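Local atomic coordinates of putative cytochrome C (PDB entry 4PWA), a protein that probably carries electrons in bacterial sulfite oxidation, using a single covalently attached heme c. Residues Thr52-Gly57 with Glu70-Val75; Glu11-Arg16 with Leu77-Val82. All blocks are in the same frame, centred on the assembly; numbering follows the deposited sequence. Where two conformers were deposited one is given.

Contact 1: Thr52-Gly57 with Glu70-Val75. With HEC (heme c), chain E.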
loop_
_atom_site.group_PDB
_atom_site.type_symbol
_atom_site.label_atom_id
_atom_site.label_comp_id
_atom_site.label_asym_id
_atom_site.label_seq_id
_atom_site.Cartn_x
_atom_site.Cartn_y
_atom_site.Cartn_z
ATOM N N THR A 52 -3.640 -23.311 -12.165
ATOM C CA THR A 52 -2.583 -23.184 -13.147
ATOM C C THR A 52 -1.608 -22.061 -12.827
ATOM O O THR A 52 -0.397 -22.211 -13.038
ATOM C CB THR A 52 -3.149 -22.959 -14.545
ATOM O OG1 THR A 52 -3.989 -24.063 -14.883
ATOM C CG2 THR A 52 -2.015 -22.867 -15.566
ATOM N N ALA A 53 -2.128 -20.939 -12.335
ATOM C CA ALA A 53 -1.295 -19.761 -12.071
ATOM C C ALA A 53 -0.366 -20.008 -10.897
ATOM O O ALA A 53 0.833 -19.747 -10.965
ATOM C CB ALA A 53 -2.159 -18.548 -11.815
ATOM N N VAL A 54 -0.927 -20.534 -9.822
ATOM C CA VAL A 54 -0.143 -20.875 -8.633
ATOM C C VAL A 54 0.902 -21.939 -8.936
ATOM O O VAL A 54 2.044 -21.832 -8.497
ATOM C CB VAL A 54 -1.070 -21.341 -7.492
ATOM C CG1 VAL A 54 -0.270 -21.776 -6.261
ATOM C CG2 VAL A 54 -2.077 -20.207 -7.131
ATOM N N THR A 55 0.515 -22.961 -9.694
ATOM C CA THR A 55 1.383 -24.098 -9.976
ATOM C C THR A 55 2.566 -23.712 -10.873
ATOM O O THR A 55 3.716 -24.057 -10.580
ATOM C CB THR A 55 0.570 -25.239 -10.618
ATOM O OG1 THR A 55 -0.487 -25.625 -9.730
ATOM C CG2 THR A 55 1.432 -26.463 -10.916
ATOM N N ASN A 56 2.294 -22.979 -11.944
ATOM C CA ASN A 56 3.311 -22.705 -12.961
ATOM C C ASN A 56 3.937 -21.330 -12.846
ATOM O O ASN A 56 5.005 -21.076 -13.400
ATOM C CB ASN A 56 2.694 -22.800 -14.356
ATOM C CG ASN A 56 2.088 -24.157 -14.646
ATOM O OD1 ASN A 56 2.342 -25.130 -13.948
ATOM N ND2 ASN A 56 1.284 -24.222 -15.698
ATOM N N GLY A 57 3.262 -20.432 -12.142
ATOM C CA GLY A 57 3.592 -19.029 -12.220
ATOM C C GLY A 57 3.109 -18.483 -13.548
ATOM O O GLY A 57 2.662 -19.227 -14.422
ATOM N N GLU A 70 -2.741 -30.582 -2.722
ATOM C CA GLU A 70 -4.075 -30.401 -2.124
ATOM C C GLU A 70 -4.285 -28.983 -1.585
ATOM O O GLU A 70 -5.398 -28.478 -1.593
ATOM C CB GLU A 70 -4.339 -31.425 -1.012
ATOM C CG GLU A 70 -5.806 -31.920 -0.960
ATOM C CD GLU A 70 -6.770 -30.960 -0.228
ATOM O OE1 GLU A 70 -6.823 -31.049 1.029
ATOM O OE2 GLU A 70 -7.486 -30.153 -0.903
ATOM N N GLU A 71 -3.219 -28.347 -1.110
ATOM C CA GLU A 71 -3.298 -26.958 -0.671
ATOM C C GLU A 71 -3.525 -26.029 -1.854
ATOM O O GLU A 71 -4.257 -25.044 -1.745
ATOM C CB GLU A 71 -2.019 -26.530 0.051
ATOM C CG GLU A 71 -1.900 -27.032 1.475
ATOM C CD GLU A 71 -0.601 -26.616 2.117
ATOM O OE1 GLU A 71 0.460 -26.905 1.527
ATOM O OE2 GLU A 71 -0.635 -25.989 3.201
ATOM N N ILE A 72 -2.867 -26.320 -2.973
ATOM C CA ILE A 72 -3.067 -25.544 -4.183
ATOM C C ILE A 72 -4.531 -25.673 -4.649
ATOM O O ILE A 72 -5.143 -24.687 -5.061
ATOM C CB ILE A 72 -2.075 -25.967 -5.294
ATOM C CG1 ILE A 72 -0.646 -25.557 -4.892
ATOM C CG2 ILE A 72 -2.478 -25.359 -6.645
ATOM C CD1 ILE A 72 0.452 -26.080 -5.803
ATOM N N GLU A 73 -5.090 -26.878 -4.568
ATOM C CA GLU A 73 -6.494 -27.076 -4.938
ATOM C C GLU A 73 -7.404 -26.284 -4.024
ATOM O O GLU A 73 -8.407 -25.744 -4.472
ATOM C CB GLU A 73 -6.902 -28.547 -4.851
ATOM C CG GLU A 73 -6.428 -29.404 -5.986
ATOM C CD GLU A 73 -6.844 -30.862 -5.814
ATOM O OE1 GLU A 73 -8.032 -31.113 -5.477
ATOM O OE2 GLU A 73 -5.986 -31.760 -6.007
ATOM N N ALA A 74 -7.052 -26.228 -2.738
ATOM C CA ALA A 74 -7.927 -25.624 -1.733
ATOM C C ALA A 74 -7.974 -24.098 -1.902
ATOM O O ALA A 74 -9.054 -23.500 -1.881
ATOM C CB ALA A 74 -7.492 -26.028 -0.336
ATOM N N VAL A 75 -6.818 -23.481 -2.122
ATOM C CA VAL A 75 -6.767 -22.058 -2.434
ATOM C C VAL A 75 -7.382 -21.737 -3.802
ATOM O O VAL A 75 -7.885 -20.648 -3.987
ATOM C CB VAL A 75 -5.315 -21.485 -2.377
ATOM C CG1 VAL A 75 -4.561 -21.794 -3.634
ATOM C CG2 VAL A 75 -5.351 -19.990 -2.148
HETATM FE FE HEC E . -0.788 -13.982 -8.235
HETATM C CHA HEC E . -1.581 -13.344 -11.486
HETATM C CHB HEC E . -3.538 -15.890 -7.880
HETATM C CHC HEC E . 0.356 -14.983 -5.195
HETATM C CHD HEC E . 1.528 -11.503 -8.255
HETATM N NA HEC E . -2.246 -14.553 -9.460
HETATM C C1A HEC E . -2.443 -14.121 -10.754
HETATM C C2A HEC E . -3.702 -14.660 -11.231
HETATM C C3A HEC E . -4.257 -15.350 -10.241
HETATM C C4A HEC E . -3.354 -15.285 -9.099
HETATM C CMA HEC E . -5.609 -16.075 -10.307
HETATM C CAA HEC E . -4.287 -14.439 -12.641
HETATM C CBA HEC E . -3.531 -15.355 -13.592
HETATM C CGA HEC E . -4.125 -15.320 -14.979
HETATM O O1A HEC E . -4.466 -16.415 -15.494
HETATM O O2A HEC E . -4.264 -14.214 -15.578
HETATM N NB HEC E . -1.458 -15.193 -6.830
HETATM C C1B HEC E . -2.596 -15.959 -6.886
HETATM C C2B HEC E . -2.582 -16.876 -5.768
HETATM C C3B HEC E . -1.534 -16.590 -5.013
HETATM C C4B HEC E . -0.787 -15.555 -5.679
HETATM C CMB HEC E . -3.700 -17.867 -5.379
HETATM C CAB HEC E . -1.125 -17.292 -3.701
HETATM C CBB HEC E . -0.681 -18.745 -3.932
HETATM N NC HEC E . 0.638 -13.327 -6.954
HETATM C C1C HEC E . 1.006 -13.913 -5.765
HETATM C C2C HEC E . 2.319 -13.444 -5.370
HETATM C C3C HEC E . 2.531 -12.322 -6.084
HETATM C C4C HEC E . 1.545 -12.332 -7.168
HETATM C CMC HEC E . 2.819 -13.692 -3.937
HETATM C CAC HEC E . 3.673 -11.261 -5.997
HETATM C CBC HEC E . 4.994 -11.468 -5.227
HETATM N ND HEC E . -0.143 -12.642 -9.646
HETATM C C1D HEC E . 0.851 -11.702 -9.428
HETATM C C2D HEC E . 1.090 -10.940 -10.631
HETATM C C3D HEC E . 0.124 -11.507 -11.657
HETATM C C4D HEC E . -0.605 -12.546 -10.952
HETATM C CMD HEC E . 2.096 -9.790 -10.822
HETATM C CAD HEC E . -0.045 -11.045 -13.123
HETATM C CBD HEC E . 0.548 -12.092 -14.048
HETATM C CGD HEC E . 0.622 -11.545 -15.451
HETATM O O1D HEC E . -0.435 -11.540 -16.138
HETATM O O2D HEC E . 1.742 -11.137 -15.881
#
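Val54, which meets Ile72 across this contact, also covers part of one face of the heme. Its CG2 lies over the methyl HEC CMB at the edge of one pyrrole ring, 3.6 Å from HEC C2B. The same methyl is only 3.3 Å from HEC CMB, so the packing is tight here. Ala53 sits on the same face, over the neighbouring pyrrole; its CB is 3.9 Å from HEC CBA, a carbon of one propionate arm. Beyond the porphyrin rim, Val75 CG2 is 4.2 Å from HEC CMB. Val54 serves two neighbours. CG1 is anti to the backbone N (chi1 177°), which places it between the heme and helix 69-82, 3.8 Å from HEC CBB and 4.0 Å from Ile72 CG1. CG2 stands beside the backbone N and meets the heme rather than Ile72. The Val54 and Ile72 side chains run antiparallel alongside each other.

This is the fold of a class I cytochrome c. Helix 47-56 lies on the Met61 side of the heme, and helix 69-82 packs against helix 47-56. The Val54 side chain comes within about 4 Å of that of Met61, one of the two axial iron ligands. With an alanine here both methyls are gone, and the heme methyl CMB, the CBB group and Ile72 would probably lose the apolar wedge between them.

Thr55 lies roughly perpendicular to Ile72, its OG1 3.7 Å from Ile72 CG2. That oxygen is hydrogen-bonded to Asn51 O, so it can lie against a methyl while remaining satisfied.

Contact 2: Glu11-Arg16 with Leu77-Val82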
loop_
_atom_site.group_PDB
_atom_site.type_symbol
_atom_site.label_atom_id
_atom_site.label_comp_id
_atom_site.label_asym_id
_atom_site.label_seq_id
_atom_site.Cartn_x
_atom_site.Cartn_y
_atom_site.Cartn_z
ATOM N N GLU A 11 -6.784 -19.468 4.850
ATOM C CA GLU A 11 -5.518 -19.500 5.600
ATOM C C GLU A 11 -4.303 -19.627 4.659
ATOM O O GLU A 11 -3.246 -19.083 4.937
ATOM C CB GLU A 11 -5.525 -20.624 6.631
ATOM C CG GLU A 11 -4.284 -20.675 7.514
ATOM C CD GLU A 11 -4.361 -21.757 8.572
ATOM O OE1 GLU A 11 -5.215 -21.646 9.482
ATOM O OE2 GLU A 11 -3.568 -22.714 8.497
ATOM N N ILE A 12 -4.464 -20.344 3.553
ATOM C CA ILE A 12 -3.380 -20.489 2.593
ATOM C C ILE A 12 -3.154 -19.137 1.947
ATOM O O ILE A 12 -2.012 -18.689 1.804
ATOM C CB ILE A 12 -3.696 -21.583 1.530
ATOM C CG1 ILE A 12 -3.698 -22.970 2.185
ATOM C CG2 ILE A 12 -2.695 -21.560 0.384
ATOM C CD1 ILE A 12 -4.395 -24.047 1.376
ATOM N N PHE A 13 -4.259 -18.488 1.580
ATOM C CA PHE A 13 -4.229 -17.186 0.906
ATOM C C PHE A 13 -3.600 -16.101 1.764
ATOM O O PHE A 13 -2.897 -15.239 1.257
ATOM C CB PHE A 13 -5.645 -16.767 0.519
ATOM C CG PHE A 13 -5.692 -15.607 -0.420
ATOM C CD1 PHE A 13 -5.713 -14.308 0.060
ATOM C CD2 PHE A 13 -5.700 -15.807 -1.782
ATOM C CE1 PHE A 13 -5.747 -13.243 -0.795
ATOM C CE2 PHE A 13 -5.740 -14.732 -2.649
ATOM C CZ PHE A 13 -5.770 -13.455 -2.154
ATOM N N LEU A 14 -3.854 -16.163 3.066
ATOM C CA LEU A 14 -3.358 -15.164 4.015
ATOM C C LEU A 14 -2.033 -15.480 4.729
ATOM O O LEU A 14 -1.254 -14.567 4.976
ATOM C CB LEU A 14 -4.427 -14.897 5.080
ATOM C CG LEU A 14 -5.613 -14.058 4.592
ATOM C CD1 LEU A 14 -6.745 -14.158 5.575
ATOM C CD2 LEU A 14 -5.179 -12.585 4.385
ATOM N N GLU A 15 -1.770 -16.754 5.040
ATOM C CA GLU A 15 -0.675 -17.114 5.947
ATOM C C GLU A 15 0.320 -18.110 5.364
ATOM O O GLU A 15 1.510 -17.869 5.379
ATOM C CB GLU A 15 -1.244 -17.661 7.258
ATOM C CG GLU A 15 -1.964 -16.614 8.092
ATOM C CD GLU A 15 -1.011 -15.591 8.684
ATOM O OE1 GLU A 15 -0.429 -15.866 9.756
ATOM O OE2 GLU A 15 -0.843 -14.511 8.076
ATOM N N ARG A 16 -0.159 -19.221 4.832
ATOM C CA ARG A 16 0.754 -20.312 4.416
ATOM C C ARG A 16 1.568 -20.057 3.145
ATOM O O ARG A 16 2.715 -20.503 3.045
ATOM C CB ARG A 16 -0.019 -21.610 4.227
ATOM C CG ARG A 16 -0.864 -22.014 5.413
ATOM C CD ARG A 16 -1.314 -23.447 5.219
ATOM N NE ARG A 16 -2.199 -23.900 6.264
ATOM C CZ ARG A 16 -2.730 -25.114 6.319
ATOM N NH1 ARG A 16 -2.469 -26.003 5.370
ATOM N NH2 ARG A 16 -3.527 -25.438 7.330
ATOM N N LEU A 77 -10.025 -23.520 -5.194
ATOM C CA LEU A 77 -11.446 -23.598 -4.846
ATOM C C LEU A 77 -11.931 -22.342 -4.107
ATOM O O LEU A 77 -12.994 -21.797 -4.428
ATOM C CB LEU A 77 -11.726 -24.838 -3.985
ATOM C CG LEU A 77 -13.169 -25.009 -3.498
ATOM C CD1 LEU A 77 -14.156 -25.017 -4.687
ATOM C CD2 LEU A 77 -13.329 -26.281 -2.637
ATOM N N TYR A 78 -11.146 -21.892 -3.127
ATOM C CA TYR A 78 -11.507 -20.761 -2.279
ATOM C C TYR A 78 -11.656 -19.495 -3.100
ATOM O O TYR A 78 -12.713 -18.877 -3.119
ATOM C CB TYR A 78 -10.449 -20.567 -1.170
ATOM C CG TYR A 78 -10.516 -19.236 -0.441
ATOM C CD1 TYR A 78 -11.574 -18.940 0.414
ATOM C CD2 TYR A 78 -9.522 -18.278 -0.605
ATOM C CE1 TYR A 78 -11.647 -17.731 1.077
ATOM C CE2 TYR A 78 -9.581 -17.054 0.056
ATOM C CZ TYR A 78 -10.645 -16.788 0.884
ATOM O OH TYR A 78 -10.719 -15.586 1.515
ATOM N N VAL A 79 -10.576 -19.111 -3.771
ATOM C CA VAL A 79 -10.573 -17.914 -4.584
ATOM C C VAL A 79 -11.743 -17.896 -5.581
ATOM O O VAL A 79 -12.461 -16.905 -5.698
ATOM C CB VAL A 79 -9.267 -17.785 -5.356
ATOM C CG1 VAL A 79 -9.346 -16.591 -6.338
ATOM C CG2 VAL A 79 -8.072 -17.646 -4.386
ATOM N N SER A 80 -11.944 -19.006 -6.281
ATOM C CA SER A 80 -12.948 -19.058 -7.320
ATOM C C SER A 80 -14.367 -18.985 -6.767
ATOM O O SER A 80 -15.289 -18.587 -7.485
ATOM C CB SER A 80 -12.775 -20.313 -8.162
ATOM O OG SER A 80 -12.696 -21.445 -7.324
ATOM N N THR A 81 -14.543 -19.360 -5.506
ATOM C CA THR A 81 -15.857 -19.301 -4.867
ATOM C C THR A 81 -16.163 -17.929 -4.284
ATOM O O THR A 81 -17.293 -17.458 -4.387
ATOM C CB THR A 81 -15.959 -20.313 -3.715
ATOM O OG1 THR A 81 -15.569 -21.600 -4.183
ATOM C CG2 THR A 81 -17.372 -20.372 -3.171
ATOM N N VAL A 82 -15.171 -17.302 -3.657
ATOM C CA VAL A 82 -15.419 -16.068 -2.901
ATOM C C VAL A 82 -15.152 -14.785 -3.658
ATOM O O VAL A 82 -15.568 -13.735 -3.198
ATOM C CB VAL A 82 -14.633 -16.000 -1.563
ATOM C CG1 VAL A 82 -14.951 -17.200 -0.688
ATOM C CG2 VAL A 82 -13.124 -15.852 -1.804
#
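In helix 4-16, whose Phe13 packs on Tyr78 and Val79 of helix 69-82, Glu11 OE2 is gripped twice by Arg16. The arginine comes side-on, and its NE is 2.9 Å from Glu11 OE2 and its NH2 3.0 Å from the same oxygen. The carboxylate oxygen lies in the guanidinium plane. NE reaches it on the anti side, while NH2 comes from above the carboxylate plane. The salt bridge ties the start and end of the 11-16 segment. Arg16 NH1 has a second acid, Glu71.

The N- and C-terminal helices of the class I cytochrome c fold meet here, helix 4-16 against helix 69-82. A wider pi-type turn closes helix 4-16: Glu11 O accepts from both Glu15 N and Arg16 N.

Phe13 carries the apolar contact and crosses both of its partners at about a right angle. Its ring carbon CD2 is 4.0 Å from Val79 CG2. Its CB is 4.0 Å from Tyr78 CE2. CG of Phe13 is anti to the backbone N (chi1 -168°), which sends the ring out between the helices. The ring also packs on Cys21, which is covalently bound to the heme, and its side chain is about 4 Å from that of His25, the axial ligand on the other side of the iron from Met61.

Tyr78 is held at its far end, where OH is hydrogen-bonded to Asp29 OD1. Val82 CG2 covers one face of the Tyr78 ring, 3.7 Å from its plane and nearer the edge than the centre.

Overall arrangement
Helix 69-82 takes part in both contacts, with 70-75 used in contact 1 and 77-82 in contact 2. Their centres are about 10 Å apart. The two contacts touch directly: Glu71 OE2 of contact 1 is 2.8 Å from Arg16 NH1 of contact 2, a salt bridge. Ile12 packs beside it, its CG2 3.8 Å from Val75 CB. The contacts reach opposite sides of the heme. Val54 of contact 1 lies on the Met61 side, while Phe13 of contact 2 lies on the His25 side. Val79 of contact 2 also comes within about 4 Å of the heme, nearest atoms. Helix 69-82 thus backs both Val54 and Phe13, the residues that approach Met61 and His25.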